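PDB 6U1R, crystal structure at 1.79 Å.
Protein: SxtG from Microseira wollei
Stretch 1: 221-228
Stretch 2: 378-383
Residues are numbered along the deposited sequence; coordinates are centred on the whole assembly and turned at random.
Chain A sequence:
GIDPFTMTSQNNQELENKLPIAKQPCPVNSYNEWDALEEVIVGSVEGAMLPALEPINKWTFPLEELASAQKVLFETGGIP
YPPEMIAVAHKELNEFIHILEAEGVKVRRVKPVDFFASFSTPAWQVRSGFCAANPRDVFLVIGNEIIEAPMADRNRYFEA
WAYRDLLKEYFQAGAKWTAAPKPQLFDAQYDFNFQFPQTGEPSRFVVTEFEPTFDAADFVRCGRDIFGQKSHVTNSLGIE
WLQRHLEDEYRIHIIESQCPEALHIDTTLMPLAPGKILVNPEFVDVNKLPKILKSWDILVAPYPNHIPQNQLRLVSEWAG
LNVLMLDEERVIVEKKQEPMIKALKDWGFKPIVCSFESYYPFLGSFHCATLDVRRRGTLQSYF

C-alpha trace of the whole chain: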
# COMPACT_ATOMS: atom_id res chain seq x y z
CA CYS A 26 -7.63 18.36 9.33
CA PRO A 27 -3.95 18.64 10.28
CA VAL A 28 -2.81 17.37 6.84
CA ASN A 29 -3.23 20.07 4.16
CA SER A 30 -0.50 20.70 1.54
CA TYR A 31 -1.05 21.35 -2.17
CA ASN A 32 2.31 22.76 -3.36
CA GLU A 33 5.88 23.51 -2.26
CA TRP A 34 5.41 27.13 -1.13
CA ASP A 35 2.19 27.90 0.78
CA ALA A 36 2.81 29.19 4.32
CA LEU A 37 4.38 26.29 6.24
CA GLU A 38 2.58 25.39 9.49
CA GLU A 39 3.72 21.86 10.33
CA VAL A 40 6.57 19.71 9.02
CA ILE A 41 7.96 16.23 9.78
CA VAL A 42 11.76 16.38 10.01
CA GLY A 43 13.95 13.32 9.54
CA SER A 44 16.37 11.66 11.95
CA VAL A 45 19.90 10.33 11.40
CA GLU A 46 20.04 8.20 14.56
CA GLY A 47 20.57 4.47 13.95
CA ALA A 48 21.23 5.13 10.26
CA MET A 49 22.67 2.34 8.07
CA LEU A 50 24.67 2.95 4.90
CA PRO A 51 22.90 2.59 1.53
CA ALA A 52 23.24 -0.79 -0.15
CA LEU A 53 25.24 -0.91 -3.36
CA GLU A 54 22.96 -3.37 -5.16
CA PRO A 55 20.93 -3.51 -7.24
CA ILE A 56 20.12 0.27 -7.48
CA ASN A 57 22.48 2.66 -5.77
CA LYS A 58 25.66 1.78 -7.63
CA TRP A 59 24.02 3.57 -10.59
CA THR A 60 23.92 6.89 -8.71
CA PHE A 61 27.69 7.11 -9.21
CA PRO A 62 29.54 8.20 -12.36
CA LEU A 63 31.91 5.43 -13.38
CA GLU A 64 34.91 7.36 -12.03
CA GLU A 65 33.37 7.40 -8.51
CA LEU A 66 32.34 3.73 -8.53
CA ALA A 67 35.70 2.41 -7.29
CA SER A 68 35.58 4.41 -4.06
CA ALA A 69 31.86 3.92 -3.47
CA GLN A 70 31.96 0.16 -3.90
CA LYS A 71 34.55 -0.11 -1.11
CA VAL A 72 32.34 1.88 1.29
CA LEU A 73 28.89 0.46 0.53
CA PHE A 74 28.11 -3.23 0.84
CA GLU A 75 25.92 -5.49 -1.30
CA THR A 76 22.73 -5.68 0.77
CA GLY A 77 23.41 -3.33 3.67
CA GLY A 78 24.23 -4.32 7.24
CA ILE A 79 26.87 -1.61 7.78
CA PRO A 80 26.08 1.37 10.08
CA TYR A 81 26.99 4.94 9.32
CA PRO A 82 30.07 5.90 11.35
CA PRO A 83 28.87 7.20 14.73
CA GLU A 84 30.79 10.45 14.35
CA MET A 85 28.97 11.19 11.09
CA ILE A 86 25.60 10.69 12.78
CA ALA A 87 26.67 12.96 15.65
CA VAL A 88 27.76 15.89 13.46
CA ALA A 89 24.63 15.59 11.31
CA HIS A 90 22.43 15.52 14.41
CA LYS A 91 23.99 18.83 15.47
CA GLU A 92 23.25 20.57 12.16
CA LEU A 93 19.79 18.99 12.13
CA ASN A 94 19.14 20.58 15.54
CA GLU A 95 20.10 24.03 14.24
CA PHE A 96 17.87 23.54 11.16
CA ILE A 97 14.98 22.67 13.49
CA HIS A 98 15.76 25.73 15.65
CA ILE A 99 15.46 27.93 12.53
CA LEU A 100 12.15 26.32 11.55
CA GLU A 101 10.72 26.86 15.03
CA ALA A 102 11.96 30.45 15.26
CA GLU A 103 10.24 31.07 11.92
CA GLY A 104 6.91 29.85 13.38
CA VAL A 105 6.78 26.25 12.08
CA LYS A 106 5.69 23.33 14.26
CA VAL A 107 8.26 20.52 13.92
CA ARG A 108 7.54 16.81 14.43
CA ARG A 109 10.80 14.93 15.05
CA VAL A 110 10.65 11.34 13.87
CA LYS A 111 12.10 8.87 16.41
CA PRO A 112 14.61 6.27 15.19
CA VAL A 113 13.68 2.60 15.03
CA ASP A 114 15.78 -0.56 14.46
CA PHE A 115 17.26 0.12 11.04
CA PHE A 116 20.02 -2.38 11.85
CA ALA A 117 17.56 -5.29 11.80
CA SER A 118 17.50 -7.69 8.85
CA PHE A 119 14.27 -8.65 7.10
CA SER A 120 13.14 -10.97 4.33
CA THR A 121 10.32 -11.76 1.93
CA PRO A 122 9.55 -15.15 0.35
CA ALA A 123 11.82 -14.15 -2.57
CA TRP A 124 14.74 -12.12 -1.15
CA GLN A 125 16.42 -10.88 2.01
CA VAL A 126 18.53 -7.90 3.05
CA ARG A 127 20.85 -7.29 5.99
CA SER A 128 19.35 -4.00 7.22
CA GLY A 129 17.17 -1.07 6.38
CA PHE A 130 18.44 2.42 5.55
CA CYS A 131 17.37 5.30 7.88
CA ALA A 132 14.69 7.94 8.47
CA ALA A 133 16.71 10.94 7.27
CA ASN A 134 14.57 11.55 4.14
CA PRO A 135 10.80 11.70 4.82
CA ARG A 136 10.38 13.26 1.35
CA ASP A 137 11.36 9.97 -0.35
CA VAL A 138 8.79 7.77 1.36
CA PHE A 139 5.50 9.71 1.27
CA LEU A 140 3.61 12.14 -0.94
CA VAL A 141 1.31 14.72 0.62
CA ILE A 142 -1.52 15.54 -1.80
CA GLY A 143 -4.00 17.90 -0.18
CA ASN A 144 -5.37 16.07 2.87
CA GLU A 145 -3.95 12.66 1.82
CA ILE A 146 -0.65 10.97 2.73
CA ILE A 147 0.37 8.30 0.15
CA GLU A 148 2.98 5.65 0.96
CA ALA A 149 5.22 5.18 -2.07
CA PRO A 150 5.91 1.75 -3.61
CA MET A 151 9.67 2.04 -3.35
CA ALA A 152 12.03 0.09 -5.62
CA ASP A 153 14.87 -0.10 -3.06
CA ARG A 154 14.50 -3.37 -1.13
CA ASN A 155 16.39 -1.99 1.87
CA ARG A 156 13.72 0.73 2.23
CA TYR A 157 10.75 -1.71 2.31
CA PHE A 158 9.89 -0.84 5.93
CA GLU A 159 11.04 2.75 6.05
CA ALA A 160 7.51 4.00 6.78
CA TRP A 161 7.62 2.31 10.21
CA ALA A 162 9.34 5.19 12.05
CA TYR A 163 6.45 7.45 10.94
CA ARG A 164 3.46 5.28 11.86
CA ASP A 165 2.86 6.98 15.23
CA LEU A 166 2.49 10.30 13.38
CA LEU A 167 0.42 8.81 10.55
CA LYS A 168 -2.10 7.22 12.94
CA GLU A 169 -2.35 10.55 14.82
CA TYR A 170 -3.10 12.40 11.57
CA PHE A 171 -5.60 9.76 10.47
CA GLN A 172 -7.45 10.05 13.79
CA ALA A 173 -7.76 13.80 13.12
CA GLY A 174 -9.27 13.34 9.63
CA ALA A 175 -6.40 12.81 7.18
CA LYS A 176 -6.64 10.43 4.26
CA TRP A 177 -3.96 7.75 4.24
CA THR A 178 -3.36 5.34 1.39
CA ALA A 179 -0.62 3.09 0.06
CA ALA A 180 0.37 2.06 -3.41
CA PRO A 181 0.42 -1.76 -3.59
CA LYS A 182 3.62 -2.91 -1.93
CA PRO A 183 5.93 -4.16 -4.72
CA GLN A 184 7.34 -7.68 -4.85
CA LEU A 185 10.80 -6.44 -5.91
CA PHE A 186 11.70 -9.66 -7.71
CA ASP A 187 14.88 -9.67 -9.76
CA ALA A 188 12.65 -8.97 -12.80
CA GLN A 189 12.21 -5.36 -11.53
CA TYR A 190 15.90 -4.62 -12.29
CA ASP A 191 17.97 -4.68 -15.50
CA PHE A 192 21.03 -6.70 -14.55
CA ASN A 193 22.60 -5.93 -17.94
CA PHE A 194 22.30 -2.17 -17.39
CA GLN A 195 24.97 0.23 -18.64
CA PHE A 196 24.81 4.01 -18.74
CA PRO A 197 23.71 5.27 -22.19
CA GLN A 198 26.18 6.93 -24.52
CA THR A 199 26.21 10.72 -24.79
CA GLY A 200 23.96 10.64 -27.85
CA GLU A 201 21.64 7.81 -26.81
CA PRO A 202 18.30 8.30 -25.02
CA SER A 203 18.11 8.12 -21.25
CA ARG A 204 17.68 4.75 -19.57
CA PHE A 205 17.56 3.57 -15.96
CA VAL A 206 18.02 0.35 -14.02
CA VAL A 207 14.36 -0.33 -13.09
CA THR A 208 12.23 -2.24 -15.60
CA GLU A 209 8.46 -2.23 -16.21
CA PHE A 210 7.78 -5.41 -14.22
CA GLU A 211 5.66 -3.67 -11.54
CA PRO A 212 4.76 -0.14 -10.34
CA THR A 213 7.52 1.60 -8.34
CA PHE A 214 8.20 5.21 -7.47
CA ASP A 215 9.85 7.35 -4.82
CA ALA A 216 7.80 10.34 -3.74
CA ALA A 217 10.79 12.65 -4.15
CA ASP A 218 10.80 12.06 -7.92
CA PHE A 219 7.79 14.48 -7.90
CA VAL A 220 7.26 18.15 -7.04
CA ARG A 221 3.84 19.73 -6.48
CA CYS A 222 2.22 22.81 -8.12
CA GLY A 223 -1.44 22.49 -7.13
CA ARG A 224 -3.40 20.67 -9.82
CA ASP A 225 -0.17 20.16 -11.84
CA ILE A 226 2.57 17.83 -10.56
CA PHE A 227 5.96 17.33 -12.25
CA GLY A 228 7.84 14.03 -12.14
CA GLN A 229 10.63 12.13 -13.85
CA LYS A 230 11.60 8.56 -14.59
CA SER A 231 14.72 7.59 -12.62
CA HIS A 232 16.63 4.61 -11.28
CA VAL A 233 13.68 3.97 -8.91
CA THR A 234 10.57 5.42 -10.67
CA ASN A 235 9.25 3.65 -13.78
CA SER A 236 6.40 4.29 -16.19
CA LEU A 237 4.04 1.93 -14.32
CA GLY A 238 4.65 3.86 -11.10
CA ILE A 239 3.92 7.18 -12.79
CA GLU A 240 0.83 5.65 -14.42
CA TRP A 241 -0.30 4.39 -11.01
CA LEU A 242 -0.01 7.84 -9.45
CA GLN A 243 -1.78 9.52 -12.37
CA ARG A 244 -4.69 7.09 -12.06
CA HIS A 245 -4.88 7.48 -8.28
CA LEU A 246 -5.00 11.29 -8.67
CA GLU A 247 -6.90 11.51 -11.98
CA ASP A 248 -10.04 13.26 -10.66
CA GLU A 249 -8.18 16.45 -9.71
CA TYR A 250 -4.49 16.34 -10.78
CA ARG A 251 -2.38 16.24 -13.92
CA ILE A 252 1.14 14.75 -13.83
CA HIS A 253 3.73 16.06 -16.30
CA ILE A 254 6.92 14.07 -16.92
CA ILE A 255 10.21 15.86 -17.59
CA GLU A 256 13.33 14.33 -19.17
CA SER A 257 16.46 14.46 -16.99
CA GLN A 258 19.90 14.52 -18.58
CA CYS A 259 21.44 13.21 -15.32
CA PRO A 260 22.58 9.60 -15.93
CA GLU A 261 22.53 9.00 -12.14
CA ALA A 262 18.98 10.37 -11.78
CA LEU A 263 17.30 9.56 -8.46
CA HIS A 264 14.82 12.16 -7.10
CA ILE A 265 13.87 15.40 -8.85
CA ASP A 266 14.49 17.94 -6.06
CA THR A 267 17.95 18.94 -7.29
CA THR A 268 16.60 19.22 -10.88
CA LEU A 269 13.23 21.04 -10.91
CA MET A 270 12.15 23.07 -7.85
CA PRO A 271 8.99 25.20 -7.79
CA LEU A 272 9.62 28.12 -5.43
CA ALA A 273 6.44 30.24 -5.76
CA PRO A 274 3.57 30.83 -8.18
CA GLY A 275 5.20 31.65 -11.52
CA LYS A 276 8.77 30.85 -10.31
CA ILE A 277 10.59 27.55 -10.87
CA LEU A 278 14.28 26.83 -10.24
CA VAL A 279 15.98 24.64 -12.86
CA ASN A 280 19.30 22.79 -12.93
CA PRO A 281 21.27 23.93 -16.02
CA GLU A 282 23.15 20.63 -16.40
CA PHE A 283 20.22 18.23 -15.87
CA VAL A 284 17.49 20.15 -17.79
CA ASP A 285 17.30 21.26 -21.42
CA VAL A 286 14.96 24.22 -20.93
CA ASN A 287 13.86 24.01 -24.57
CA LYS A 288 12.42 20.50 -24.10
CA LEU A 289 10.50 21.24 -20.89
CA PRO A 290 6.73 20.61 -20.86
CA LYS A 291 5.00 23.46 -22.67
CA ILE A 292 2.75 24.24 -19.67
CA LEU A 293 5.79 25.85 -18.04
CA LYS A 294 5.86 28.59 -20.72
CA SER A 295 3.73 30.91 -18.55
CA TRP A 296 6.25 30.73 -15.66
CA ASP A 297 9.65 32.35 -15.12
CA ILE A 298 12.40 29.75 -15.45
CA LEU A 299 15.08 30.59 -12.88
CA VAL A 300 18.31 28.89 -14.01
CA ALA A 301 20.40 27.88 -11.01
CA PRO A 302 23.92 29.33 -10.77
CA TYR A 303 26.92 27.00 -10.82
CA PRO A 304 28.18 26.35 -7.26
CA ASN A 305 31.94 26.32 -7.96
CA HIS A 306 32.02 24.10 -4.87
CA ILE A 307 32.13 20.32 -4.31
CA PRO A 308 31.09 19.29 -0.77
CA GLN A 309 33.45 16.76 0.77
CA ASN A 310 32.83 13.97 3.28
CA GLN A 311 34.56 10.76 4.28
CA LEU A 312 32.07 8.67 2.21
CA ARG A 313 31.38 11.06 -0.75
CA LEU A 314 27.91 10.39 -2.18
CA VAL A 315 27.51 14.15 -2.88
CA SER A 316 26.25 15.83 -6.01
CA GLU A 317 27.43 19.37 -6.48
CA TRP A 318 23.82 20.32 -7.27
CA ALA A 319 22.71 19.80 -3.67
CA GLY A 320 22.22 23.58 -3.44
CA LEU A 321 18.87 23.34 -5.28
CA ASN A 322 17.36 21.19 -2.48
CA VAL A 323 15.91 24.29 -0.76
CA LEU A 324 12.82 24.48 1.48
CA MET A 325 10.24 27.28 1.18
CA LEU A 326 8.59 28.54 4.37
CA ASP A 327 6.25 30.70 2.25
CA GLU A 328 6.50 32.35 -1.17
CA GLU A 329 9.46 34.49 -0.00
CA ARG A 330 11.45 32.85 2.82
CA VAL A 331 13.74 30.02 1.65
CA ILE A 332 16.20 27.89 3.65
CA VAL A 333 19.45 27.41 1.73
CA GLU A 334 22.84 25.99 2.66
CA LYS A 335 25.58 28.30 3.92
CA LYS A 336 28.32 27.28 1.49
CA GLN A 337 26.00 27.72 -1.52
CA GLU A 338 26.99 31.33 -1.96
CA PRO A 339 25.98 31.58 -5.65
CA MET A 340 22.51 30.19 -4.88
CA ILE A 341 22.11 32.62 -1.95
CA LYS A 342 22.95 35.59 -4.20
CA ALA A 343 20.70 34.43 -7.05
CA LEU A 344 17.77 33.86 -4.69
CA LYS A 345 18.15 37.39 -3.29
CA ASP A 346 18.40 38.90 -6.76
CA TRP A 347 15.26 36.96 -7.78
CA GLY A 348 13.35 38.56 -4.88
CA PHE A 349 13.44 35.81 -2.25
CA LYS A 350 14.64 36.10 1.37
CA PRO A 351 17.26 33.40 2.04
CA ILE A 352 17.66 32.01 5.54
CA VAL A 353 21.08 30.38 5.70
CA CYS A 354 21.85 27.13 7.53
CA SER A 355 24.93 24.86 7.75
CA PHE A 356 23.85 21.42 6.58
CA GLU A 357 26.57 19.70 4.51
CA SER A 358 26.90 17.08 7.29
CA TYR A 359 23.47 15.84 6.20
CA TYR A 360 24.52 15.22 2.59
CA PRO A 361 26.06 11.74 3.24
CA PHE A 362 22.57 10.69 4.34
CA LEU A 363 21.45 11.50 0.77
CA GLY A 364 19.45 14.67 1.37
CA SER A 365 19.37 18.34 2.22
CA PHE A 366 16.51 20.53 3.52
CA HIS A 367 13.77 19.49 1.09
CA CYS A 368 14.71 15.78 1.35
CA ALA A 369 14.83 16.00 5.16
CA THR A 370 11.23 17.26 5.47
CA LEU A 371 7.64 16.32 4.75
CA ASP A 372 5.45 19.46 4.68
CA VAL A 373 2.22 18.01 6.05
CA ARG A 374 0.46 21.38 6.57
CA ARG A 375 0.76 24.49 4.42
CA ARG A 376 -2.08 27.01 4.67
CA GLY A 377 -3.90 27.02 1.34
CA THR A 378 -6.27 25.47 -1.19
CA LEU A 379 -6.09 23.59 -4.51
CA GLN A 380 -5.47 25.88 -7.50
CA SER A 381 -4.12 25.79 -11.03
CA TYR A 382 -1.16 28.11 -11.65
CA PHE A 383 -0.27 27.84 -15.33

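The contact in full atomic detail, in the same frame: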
# COMPACT_ATOMS: atom_id res chain seq x y z
N ARG A 221 5.28 19.45 -6.47
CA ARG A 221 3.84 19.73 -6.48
C ARG A 221 3.54 21.20 -6.75
O ARG A 221 4.02 22.08 -6.02
CB ARG A 221 3.23 19.33 -5.13
CG ARG A 221 3.26 17.79 -4.88
CD ARG A 221 3.03 17.40 -3.42
NE ARG A 221 4.00 18.12 -2.61
CZ ARG A 221 3.72 18.88 -1.57
NH1 ARG A 221 2.48 18.96 -1.07
NH2 ARG A 221 4.71 19.56 -1.00
N CYS A 222 2.68 21.46 -7.75
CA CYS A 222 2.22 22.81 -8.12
C CYS A 222 0.69 22.85 -8.21
O CYS A 222 0.12 23.19 -9.25
CB CYS A 222 2.79 23.27 -9.45
SG CYS A 222 4.58 23.41 -9.45
N GLY A 223 0.02 22.55 -7.11
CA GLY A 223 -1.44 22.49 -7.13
C GLY A 223 -1.93 21.36 -8.01
O GLY A 223 -1.51 20.21 -7.86
N ARG A 224 -2.83 21.68 -8.95
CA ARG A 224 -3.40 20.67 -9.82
C ARG A 224 -2.38 20.05 -10.79
O ARG A 224 -2.67 19.01 -11.38
CB ARG A 224 -4.55 21.25 -10.65
CG ARG A 224 -5.80 21.55 -9.84
CD ARG A 224 -7.02 21.74 -10.73
NE ARG A 224 -8.21 22.05 -9.93
CZ ARG A 224 -9.05 21.16 -9.42
NH1 ARG A 224 -8.87 19.86 -9.62
NH2 ARG A 224 -10.10 21.57 -8.71
N ASP A 225 -1.21 20.66 -10.95
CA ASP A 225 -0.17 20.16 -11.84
C ASP A 225 1.02 19.71 -11.01
O ASP A 225 1.52 20.47 -10.17
CB ASP A 225 0.23 21.24 -12.86
CG ASP A 225 -0.92 21.62 -13.74
OD1 ASP A 225 -1.23 20.83 -14.66
OD2 ASP A 225 -1.55 22.67 -13.49
N ILE A 226 1.45 18.47 -11.25
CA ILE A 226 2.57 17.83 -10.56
C ILE A 226 3.61 17.43 -11.62
O ILE A 226 3.25 16.96 -12.70
CB ILE A 226 2.08 16.60 -9.76
CG1 ILE A 226 1.14 17.03 -8.62
CG2 ILE A 226 3.25 15.78 -9.20
CD1 ILE A 226 0.33 15.90 -8.03
N PHE A 227 4.88 17.65 -11.32
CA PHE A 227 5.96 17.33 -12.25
C PHE A 227 6.77 16.16 -11.69
O PHE A 227 7.12 16.16 -10.51
CB PHE A 227 6.85 18.54 -12.48
CG PHE A 227 6.12 19.67 -13.13
CD1 PHE A 227 6.04 19.74 -14.51
CD2 PHE A 227 5.44 20.60 -12.37
CE1 PHE A 227 5.33 20.75 -15.12
CE2 PHE A 227 4.72 21.62 -12.99
CZ PHE A 227 4.68 21.68 -14.37
N GLY A 228 7.04 15.17 -12.55
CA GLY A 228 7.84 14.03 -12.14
C GLY A 228 8.86 13.68 -13.21
O GLY A 228 8.90 14.29 -14.28
N THR A 378 -5.23 26.20 -0.46
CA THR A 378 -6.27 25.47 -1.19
C THR A 378 -5.70 24.96 -2.51
O THR A 378 -4.58 25.31 -2.90
CB THR A 378 -7.48 26.36 -1.45
OG1 THR A 378 -7.02 27.58 -2.03
CG2 THR A 378 -8.24 26.68 -0.15
N LEU A 379 -6.48 24.13 -3.21
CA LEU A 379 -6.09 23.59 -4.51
C LEU A 379 -6.38 24.60 -5.62
O LEU A 379 -7.54 25.00 -5.81
CB LEU A 379 -6.84 22.29 -4.80
CG LEU A 379 -6.53 21.61 -6.13
CD1 LEU A 379 -5.03 21.25 -6.22
CD2 LEU A 379 -7.39 20.36 -6.28
N GLN A 380 -5.34 24.97 -6.37
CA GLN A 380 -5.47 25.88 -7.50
C GLN A 380 -4.67 25.36 -8.69
O GLN A 380 -3.83 24.46 -8.57
CB GLN A 380 -5.01 27.27 -7.10
CG GLN A 380 -5.81 27.82 -5.91
CD GLN A 380 -4.98 28.63 -5.00
OE1 GLN A 380 -4.49 28.16 -3.98
NE2 GLN A 380 -4.73 29.85 -5.40
N SER A 381 -4.95 25.94 -9.85
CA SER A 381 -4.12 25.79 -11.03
C SER A 381 -3.35 27.09 -11.27
O SER A 381 -3.92 28.19 -11.16
CB SER A 381 -4.94 25.44 -12.27
OG SER A 381 -5.58 24.19 -12.11
N TYR A 382 -2.07 26.97 -11.61
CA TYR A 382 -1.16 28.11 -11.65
C TYR A 382 -0.61 28.44 -13.03
O TYR A 382 0.18 29.39 -13.15
CB TYR A 382 0.03 27.86 -10.71
CG TYR A 382 -0.35 27.75 -9.26
CD1 TYR A 382 -0.74 26.53 -8.71
CD2 TYR A 382 -0.34 28.86 -8.44
CE1 TYR A 382 -1.12 26.43 -7.39
CE2 TYR A 382 -0.74 28.77 -7.10
CZ TYR A 382 -1.12 27.54 -6.59
OH TYR A 382 -1.53 27.40 -5.26
N PHE A 383 -0.96 27.69 -14.06
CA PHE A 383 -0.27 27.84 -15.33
C PHE A 383 -1.15 28.45 -16.40
O PHE A 383 -0.67 28.73 -17.52
CB PHE A 383 0.27 26.48 -15.78
CG PHE A 383 1.37 25.99 -14.90
CD1 PHE A 383 2.67 26.36 -15.15
CD2 PHE A 383 1.09 25.21 -13.78
CE1 PHE A 383 3.70 25.94 -14.32
CE2 PHE A 383 2.11 24.78 -12.96
CZ PHE A 383 3.42 25.15 -13.23
OXT PHE A 383 -2.32 28.70 -16.14
O HOH W 1 -1.19 24.30 -11.37
O HOH W 2 -2.36 25.15 -14.51

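T378 lies beyond reach of the β-hairpin, so the contact begins at L379. Its CA-to-CB bond points sideways, but the end of the side chain comes nearer: L379 CD1 lies 3.5 Å from R224 N, and L379 CD2 sits over one face of the R224 guanidinium, 3.6 Å from R224 CZ.

The CA-to-CB bond of Q380 points away, and its side chain comes no nearer than 6.0 Å to the other stretch; Q380 contributes backbone. R224 N donates to Q380 O at 3.0 Å with an N-H...O angle of 159°, the one direct hydrogen bond between the stretches. The same oxygen takes a CA-H...O contact from G223 CA (3.4 Å, 143° at H). G223 belongs to a type II' turn, C222 to D225, with phi 66°; an ideal CB there would fall 2.1 Å from Q380 O and 2.8 Å from Y382 CE1, so the close approach requires glycine's bare CA.

S381 OG lies near the guanidinium plane, 3.2 Å from R224 CD. The Y382 ring meets the turn edge-on, with Y382 CD1 3.5 Å from C222 O, while its backbone is bridged by water: one molecule accepts from Y382 N (2.8 Å) and donates to C222 O and D225 OD2 (both 2.7 Å).

A second water links F383 N (2.9 Å) to D225 OD2 (2.8 Å). F383 CE2 packs on C222 CB (3.9 Å), and the F383 and F227 rings meet obliquely, planes at 68°.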